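Local coordinates for protein ribosomal RNA small subunit methyltransferase E (Legionella pneumophila, PDB 5O95) that probably methylates the N3 position of a uridine in 16S rRNA, using S-adenosyl-L-methionine as methyl donor, at residues B[171-176]-B[193-198]. Numbering follows the deposited sequence.
Sequences KLILHP and ALIIGP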
loop_
_atom_site.group_PDB
_atom_site.type_symbol
_atom_site.label_atom_id
_atom_site.label_comp_id
_atom_site.label_asym_id
_atom_site.label_seq_id
_atom_site.Cartn_x
_atom_site.Cartn_y
_atom_site.Cartn_z
ATOM N N LYS B 171 -19.111 3.273 -11.874
ATOM C CA LYS B 171 -18.762 4.432 -11.062
ATOM C C LYS B 171 -18.948 4.069 -9.597
ATOM O O LYS B 171 -20.056 3.727 -9.175
ATOM C CB LYS B 171 -19.606 5.644 -11.462
ATOM C CG LYS B 171 -19.347 6.087 -12.902
ATOM C CD LYS B 171 -20.128 7.330 -13.307
ATOM C CE LYS B 171 -21.591 7.017 -13.561
ATOM N NZ LYS B 171 -22.258 8.103 -14.365
ATOM N N LEU B 172 -17.853 4.101 -8.845
ATOM C CA LEU B 172 -17.849 3.646 -7.466
ATOM C C LEU B 172 -17.329 4.739 -6.546
ATOM O O LEU B 172 -16.505 5.571 -6.928
ATOM C CB LEU B 172 -16.966 2.417 -7.309
ATOM C CG LEU B 172 -17.355 1.238 -8.184
ATOM C CD1 LEU B 172 -16.269 0.164 -8.057
ATOM C CD2 LEU B 172 -18.699 0.681 -7.782
ATOM N N ILE B 173 -17.816 4.724 -5.311
ATOM C CA ILE B 173 -17.326 5.638 -4.292
ATOM C C ILE B 173 -17.116 4.833 -3.017
ATOM O O ILE B 173 -17.973 4.033 -2.636
ATOM C CB ILE B 173 -18.295 6.823 -4.091
ATOM C CG1 ILE B 173 -17.788 7.786 -3.014
ATOM C CG2 ILE B 173 -19.716 6.329 -3.840
ATOM C CD1 ILE B 173 -18.521 9.115 -3.047
ATOM N N LEU B 174 -15.960 5.016 -2.383
ATOM C CA LEU B 174 -15.695 4.382 -1.093
ATOM C C LEU B 174 -16.488 5.110 -0.021
ATOM O O LEU B 174 -16.102 6.187 0.436
ATOM C CB LEU B 174 -14.206 4.402 -0.773
ATOM C CG LEU B 174 -13.376 3.276 -1.380
ATOM C CD1 LEU B 174 -11.946 3.394 -0.911
ATOM C CD2 LEU B 174 -13.962 1.935 -0.965
ATOM N N HIS B 175 -17.609 4.513 0.388
ATOM C CA HIS B 175 -18.462 5.108 1.407
ATOM C C HIS B 175 -19.294 4.004 2.031
ATOM O O HIS B 175 -19.806 3.143 1.305
ATOM C CB HIS B 175 -19.378 6.181 0.806
ATOM C CG HIS B 175 -20.091 7.006 1.833
ATOM N ND1 HIS B 175 -21.455 6.948 2.018
ATOM C CD2 HIS B 175 -19.624 7.889 2.747
ATOM C CE1 HIS B 175 -21.800 7.765 2.998
ATOM N NE2 HIS B 175 -20.707 8.350 3.457
ATOM N N PRO B 176 -19.479 4.012 3.346
ATOM C CA PRO B 176 -20.077 2.850 4.019
ATOM C C PRO B 176 -21.581 2.722 3.833
ATOM O O PRO B 176 -22.093 1.597 3.759
ATOM C CB PRO B 176 -19.717 3.075 5.495
ATOM C CG PRO B 176 -18.610 4.076 5.494
ATOM C CD PRO B 176 -18.856 4.945 4.299
ATOM N N ALA B 193 -14.614 4.510 -12.642
ATOM C CA ALA B 193 -14.269 5.706 -11.883
ATOM C C ALA B 193 -14.421 5.359 -10.412
ATOM O O ALA B 193 -15.405 4.727 -10.025
ATOM C CB ALA B 193 -15.175 6.884 -12.246
ATOM N N LEU B 194 -13.415 5.705 -9.619
ATOM C CA LEU B 194 -13.414 5.408 -8.190
ATOM C C LEU B 194 -13.103 6.681 -7.429
ATOM O O LEU B 194 -12.033 7.271 -7.618
ATOM C CB LEU B 194 -12.341 4.365 -7.870
ATOM C CG LEU B 194 -12.074 4.065 -6.401
ATOM C CD1 LEU B 194 -13.280 3.381 -5.785
ATOM C CD2 LEU B 194 -10.809 3.213 -6.296
ATOM N N ILE B 195 -14.018 7.074 -6.546
ATOM C CA ILE B 195 -13.843 8.226 -5.670
ATOM C C ILE B 195 -13.394 7.728 -4.303
ATOM O O ILE B 195 -14.097 6.940 -3.661
ATOM C CB ILE B 195 -15.149 9.021 -5.534
ATOM C CG1 ILE B 195 -15.555 9.608 -6.885
ATOM C CG2 ILE B 195 -14.963 10.152 -4.518
ATOM C CD1 ILE B 195 -16.856 10.351 -6.859
ATOM N N ILE B 196 -12.234 8.196 -3.853
ATOM C CA ILE B 196 -11.780 8.006 -2.478
ATOM C C ILE B 196 -11.812 9.366 -1.815
ATOM O O ILE B 196 -11.111 10.288 -2.254
ATOM C CB ILE B 196 -10.360 7.441 -2.444
ATOM C CG1 ILE B 196 -10.319 6.201 -3.332
ATOM C CG2 ILE B 196 -9.907 7.194 -1.003
ATOM C CD1 ILE B 196 -9.561 5.098 -2.782
ATOM N N GLY B 197 -12.634 9.501 -0.772
ATOM C CA GLY B 197 -12.749 10.747 -0.058
ATOM C C GLY B 197 -11.717 10.901 1.038
ATOM O O GLY B 197 -10.846 10.054 1.244
ATOM N N PRO B 198 -11.806 12.011 1.764
ATOM C CA PRO B 198 -10.897 12.241 2.886
ATOM C C PRO B 198 -11.297 11.377 4.068
ATOM O O PRO B 198 -12.364 10.760 4.102
ATOM C CB PRO B 198 -11.117 13.723 3.212
ATOM C CG PRO B 198 -12.583 13.948 2.855
ATOM C CD PRO B 198 -12.833 13.059 1.639
HETATM O O HOH W 1 -13.747 7.495 0.841
#
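Leu174 meets Ile195 and Ile196 where two neighbouring parallel strands, 171-174 and 193-196, come to their C-terminal ends. Its CB packs against the carbonyl oxygen of Ile195, the same oxygen that accepts a nearly straight bond from Leu174 N at 3.0 Å. CG stands anti to the carbonyl carbon (chi1 -84°) and grazes CD1 of Leu194. From there CD1 runs on to Ile196, sitting 4.0 Å from its CG1 and 3.5 Å from its CD1, the latter shorter than usual for two methyl groups; the two side chains lie side by side and point the same way. Leu174 is modelled in two conformers, so that short contact is doubtful.

Behind this, the strands pair in register, Lys171 with Ala193 through Ile173 with Ile195. Leu172 makes both of its backbone bonds to this neighbour: its N reaches Ala193 O at 2.8 Å, and its O takes the N-H of Ile195, which comes in tilted 21° from the carbonyl plane. Both are inner strands of the six-stranded parallel sheet of the SPOUT methyltransferase domain, with strand 82-88 beyond Leu194 and strand 216-218 beyond Ile173. Helix 227-242 packs on the face carrying Leu194, helix 159-165 on the face carrying Ile195. On that second face Ile173 crosses Ile195 obliquely, its CG1 3.9 Å from Ile195 CB and its CD1 against Ile195 CG2.

Past the last direct bond the chains splay, and one water bridges them, donating to Leu174 O at 2.7 Å and accepting from Gly197 N at 2.8 Å. Leu174 and Gly197 both belong to the S-adenosyl-L-methionine site, and the Leu174 side chain also touches Leu220 of that pocket.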